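Local coordinates for aminopeptidase-like protein (Chaetomium thermophilum, PDB 5JM6) that probably acts as a zinc-dependent aminopeptidase of the M18 family, assembled as a dodecamer and linked to the Cvt pathway of selective autophagy, at residues A[354-362]-A[376-384]. Residues are numbered along the deposited sequence; the frame is centred on the assembly and turned at random.
Sequences LPITIERIL and GILGQTYAR
Leu362 and Leu378 carry much of the contact between segment 354-362 of helix 353-368 and the turn and weakly bonded short helix of 376-384, a largely apolar meeting. With its CG anti to the backbone N (chi1 178°), Leu362 extends from the helix so that CD2 settles among Ile377, Leu378 and Thr381. That methyl lies 3.9 Å from Leu378 CB and 4.0 Å from Ile377 CG2, and it also brushes Thr381 OG1 as the two side chains run past each other in opposite directions. One turn earlier along the helix, Glu359 meets Leu378 with its aliphatic part: the extended chain crosses the leucine at roughly a right angle, bringing CG to 3.7 Å from Leu378 CD2. The other methyl of Leu378, CD1, sits over one face of the Tyr382 ring, displaced toward its rim. Ile358 approaches the same ring obliquely, CG2 being 4.1 Å from Tyr382 CE1, while the phenol oxygen extends toward Pro355, 4.1 Å from Pro355 O.

Two bonds inside 376-384 hold the receiving side. Ile377 O accepts both Thr381 OG1 (2.9 Å) and Thr381 N, which arrive from opposite faces of the carbonyl plane; the hydroxyl bond holds OG1 beside Leu362, while the amide bond belongs to the backbone turn. Farther out, Ile358 and Thr381 both touch Ile127 of strand 127-133, and Ile358 and Tyr382 share Met470 of helix 466-470. Leu378 of a neighbouring subunit packs on Ile356, so the helix around Ile356 also faces a subunit interface of the dodecamer. The arrangement is helix-to-loop packing on the central mixed sheet of the M18 metallopeptidase fold, away from the zinc site, where helix 353-368 and the connection leading into strand 386-394 close over strand 127-133.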
loop_
_atom_site.group_PDB
_atom_site.type_symbol
_atom_site.label_atom_id
_atom_site.label_comp_id
_atom_site.label_asym_id
_atom_site.label_seq_id
_atom_site.Cartn_x
_atom_site.Cartn_y
_atom_site.Cartn_z
ATOM N N LEU A 354 -23.812 -46.058 -14.890
ATOM C CA LEU A 354 -24.358 -46.950 -13.865
ATOM C C LEU A 354 -25.893 -47.071 -13.887
ATOM O O LEU A 354 -26.411 -48.178 -13.753
ATOM C CB LEU A 354 -23.884 -46.535 -12.467
ATOM C CG LEU A 354 -24.421 -47.417 -11.334
ATOM C CD1 LEU A 354 -23.894 -48.844 -11.447
ATOM C CD2 LEU A 354 -24.095 -46.828 -9.969
ATOM N N PRO A 355 -26.628 -45.946 -14.025
ATOM C CA PRO A 355 -28.085 -46.126 -14.090
ATOM C C PRO A 355 -28.577 -46.975 -15.265
ATOM O O PRO A 355 -29.402 -47.860 -15.043
ATOM C CB PRO A 355 -28.601 -44.690 -14.212
ATOM C CG PRO A 355 -27.591 -43.887 -13.490
ATOM C CD PRO A 355 -26.274 -44.527 -13.840
ATOM N N ILE A 356 -28.084 -46.734 -16.478
ATOM C CA ILE A 356 -28.582 -47.482 -17.630
ATOM C C ILE A 356 -28.182 -48.957 -17.532
ATOM O O ILE A 356 -28.929 -49.837 -17.961
ATOM C CB ILE A 356 -28.094 -46.878 -18.975
ATOM C CG1 ILE A 356 -28.862 -47.499 -20.144
ATOM C CG2 ILE A 356 -26.593 -47.056 -19.161
ATOM C CD1 ILE A 356 -28.733 -46.730 -21.439
ATOM N N THR A 357 -27.020 -49.226 -16.942
ATOM C CA THR A 357 -26.575 -50.598 -16.737
ATOM C C THR A 357 -27.507 -51.321 -15.773
ATOM O O THR A 357 -27.896 -52.463 -16.015
ATOM C CB THR A 357 -25.135 -50.652 -16.198
ATOM O OG1 THR A 357 -24.232 -50.209 -17.218
ATOM C CG2 THR A 357 -24.768 -52.070 -15.783
ATOM N N ILE A 358 -27.871 -50.646 -14.689
ATOM C CA ILE A 358 -28.778 -51.222 -13.707
ATOM C C ILE A 358 -30.144 -51.498 -14.328
ATOM O O ILE A 358 -30.720 -52.567 -14.120
ATOM C CB ILE A 358 -28.924 -50.306 -12.474
ATOM C CG1 ILE A 358 -27.599 -50.276 -11.709
ATOM C CG2 ILE A 358 -30.065 -50.771 -11.580
ATOM C CD1 ILE A 358 -27.727 -50.040 -10.233
ATOM N N GLU A 359 -30.650 -50.550 -15.112
ATOM C CA GLU A 359 -31.940 -50.731 -15.769
ATOM C C GLU A 359 -31.903 -51.931 -16.711
ATOM O O GLU A 359 -32.835 -52.735 -16.739
ATOM C CB GLU A 359 -32.347 -49.464 -16.525
ATOM C CG GLU A 359 -32.561 -48.260 -15.618
ATOM C CD GLU A 359 -33.056 -47.034 -16.362
ATOM O OE1 GLU A 359 -33.519 -47.177 -17.514
ATOM O OE2 GLU A 359 -32.982 -45.924 -15.793
ATOM N N ARG A 360 -30.817 -52.056 -17.466
ATOM C CA ARG A 360 -30.634 -53.193 -18.361
ATOM C C ARG A 360 -30.670 -54.527 -17.626
ATOM O O ARG A 360 -31.310 -55.477 -18.081
ATOM C CB ARG A 360 -29.310 -53.078 -19.103
ATOM C CG ARG A 360 -29.308 -52.175 -20.303
ATOM C CD ARG A 360 -28.565 -52.910 -21.386
ATOM N NE ARG A 360 -27.661 -52.071 -22.157
ATOM C CZ ARG A 360 -26.989 -52.506 -23.215
ATOM N NH1 ARG A 360 -27.140 -53.762 -23.616
ATOM N NH2 ARG A 360 -26.174 -51.695 -23.872
ATOM N N ILE A 361 -29.963 -54.600 -16.503
ATOM C CA ILE A 361 -29.940 -55.813 -15.695
ATOM C C ILE A 361 -31.346 -56.164 -15.236
ATOM O O ILE A 361 -31.795 -57.301 -15.380
ATOM C CB ILE A 361 -29.031 -55.665 -14.460
ATOM C CG1 ILE A 361 -27.600 -55.330 -14.878
ATOM C CG2 ILE A 361 -29.049 -56.940 -13.634
ATOM C CD1 ILE A 361 -26.736 -54.849 -13.729
ATOM N N LEU A 362 -32.044 -55.173 -14.693
ATOM C CA LEU A 362 -33.383 -55.392 -14.170
ATOM C C LEU A 362 -34.361 -55.792 -15.272
ATOM O O LEU A 362 -35.134 -56.733 -15.103
ATOM C CB LEU A 362 -33.879 -54.143 -13.445
ATOM C CG LEU A 362 -35.300 -54.232 -12.899
ATOM C CD1 LEU A 362 -35.445 -55.440 -11.987
ATOM C CD2 LEU A 362 -35.645 -52.956 -12.160
ATOM N N GLY A 376 -40.887 -48.119 -11.060
ATOM C CA GLY A 376 -41.664 -48.711 -9.994
ATOM C C GLY A 376 -41.557 -50.215 -9.887
ATOM O O GLY A 376 -42.085 -50.781 -8.938
ATOM N N ILE A 377 -40.994 -50.888 -10.886
ATOM C CA ILE A 377 -40.211 -52.079 -10.571
ATOM C C ILE A 377 -38.794 -51.576 -10.305
ATOM O O ILE A 377 -38.130 -52.006 -9.362
ATOM C CB ILE A 377 -40.258 -53.183 -11.662
ATOM C CG1 ILE A 377 -39.587 -54.453 -11.137
ATOM C CG2 ILE A 377 -39.593 -52.758 -12.954
ATOM C CD1 ILE A 377 -40.068 -54.876 -9.765
ATOM N N LEU A 378 -38.354 -50.640 -11.143
ATOM C CA LEU A 378 -37.189 -49.829 -10.852
ATOM C C LEU A 378 -37.640 -48.740 -9.892
ATOM O O LEU A 378 -38.554 -47.974 -10.190
ATOM C CB LEU A 378 -36.591 -49.219 -12.122
ATOM C CG LEU A 378 -35.322 -48.384 -11.928
ATOM C CD1 LEU A 378 -34.108 -49.283 -11.744
ATOM C CD2 LEU A 378 -35.111 -47.418 -13.083
ATOM N N GLY A 379 -36.973 -48.657 -8.755
ATOM C CA GLY A 379 -37.349 -47.744 -7.695
ATOM C C GLY A 379 -37.973 -48.460 -6.518
ATOM O O GLY A 379 -37.811 -48.015 -5.386
ATOM N N GLN A 380 -38.601 -49.607 -6.756
ATOM C CA GLN A 380 -38.762 -50.574 -5.685
ATOM C C GLN A 380 -37.369 -51.128 -5.458
ATOM O O GLN A 380 -36.938 -51.330 -4.324
ATOM C CB GLN A 380 -39.749 -51.688 -6.039
ATOM C CG GLN A 380 -41.199 -51.254 -6.104
ATOM C CD GLN A 380 -42.144 -52.428 -6.281
ATOM O OE1 GLN A 380 -42.178 -53.340 -5.456
ATOM N NE2 GLN A 380 -42.909 -52.417 -7.369
ATOM N N THR A 381 -36.664 -51.350 -6.563
ATOM C CA THR A 381 -35.274 -51.773 -6.519
ATOM C C THR A 381 -34.415 -50.717 -5.833
ATOM O O THR A 381 -33.683 -51.021 -4.891
ATOM C CB THR A 381 -34.718 -52.040 -7.930
ATOM O OG1 THR A 381 -35.514 -53.037 -8.582
ATOM C CG2 THR A 381 -33.281 -52.522 -7.850
ATOM N N TYR A 382 -34.513 -49.476 -6.300
ATOM C CA TYR A 382 -33.719 -48.394 -5.735
ATOM C C TYR A 382 -34.025 -48.197 -4.246
ATOM O O TYR A 382 -33.119 -47.940 -3.454
ATOM C CB TYR A 382 -33.954 -47.094 -6.514
ATOM C CG TYR A 382 -33.257 -47.043 -7.864
ATOM C CD1 TYR A 382 -32.069 -47.728 -8.081
ATOM C CD2 TYR A 382 -33.787 -46.308 -8.918
ATOM C CE1 TYR A 382 -31.429 -47.684 -9.308
ATOM C CE2 TYR A 382 -33.152 -46.256 -10.148
ATOM C CZ TYR A 382 -31.973 -46.946 -10.337
ATOM O OH TYR A 382 -31.336 -46.902 -11.557
ATOM N N ALA A 383 -35.290 -48.351 -3.862
ATOM C CA ALA A 383 -35.691 -48.161 -2.468
ATOM C C ALA A 383 -35.124 -49.235 -1.540
ATOM O O ALA A 383 -35.045 -49.035 -0.329
ATOM C CB ALA A 383 -37.208 -48.126 -2.354
ATOM N N ARG A 384 -34.758 -50.381 -2.101
ATOM C CA ARG A 384 -34.153 -51.451 -1.314
ATOM C C ARG A 384 -32.630 -51.433 -1.411
ATOM O O ARG A 384 -31.959 -52.341 -0.919
ATOM C CB ARG A 384 -34.703 -52.811 -1.745
ATOM C CG ARG A 384 -36.211 -52.918 -1.594
ATOM C CD ARG A 384 -36.703 -54.348 -1.731
ATOM N NE ARG A 384 -37.919 -54.414 -2.537
ATOM C CZ ARG A 384 -39.151 -54.467 -2.043
ATOM N NH1 ARG A 384 -39.346 -54.472 -0.730
ATOM N NH2 ARG A 384 -40.192 -54.520 -2.863
#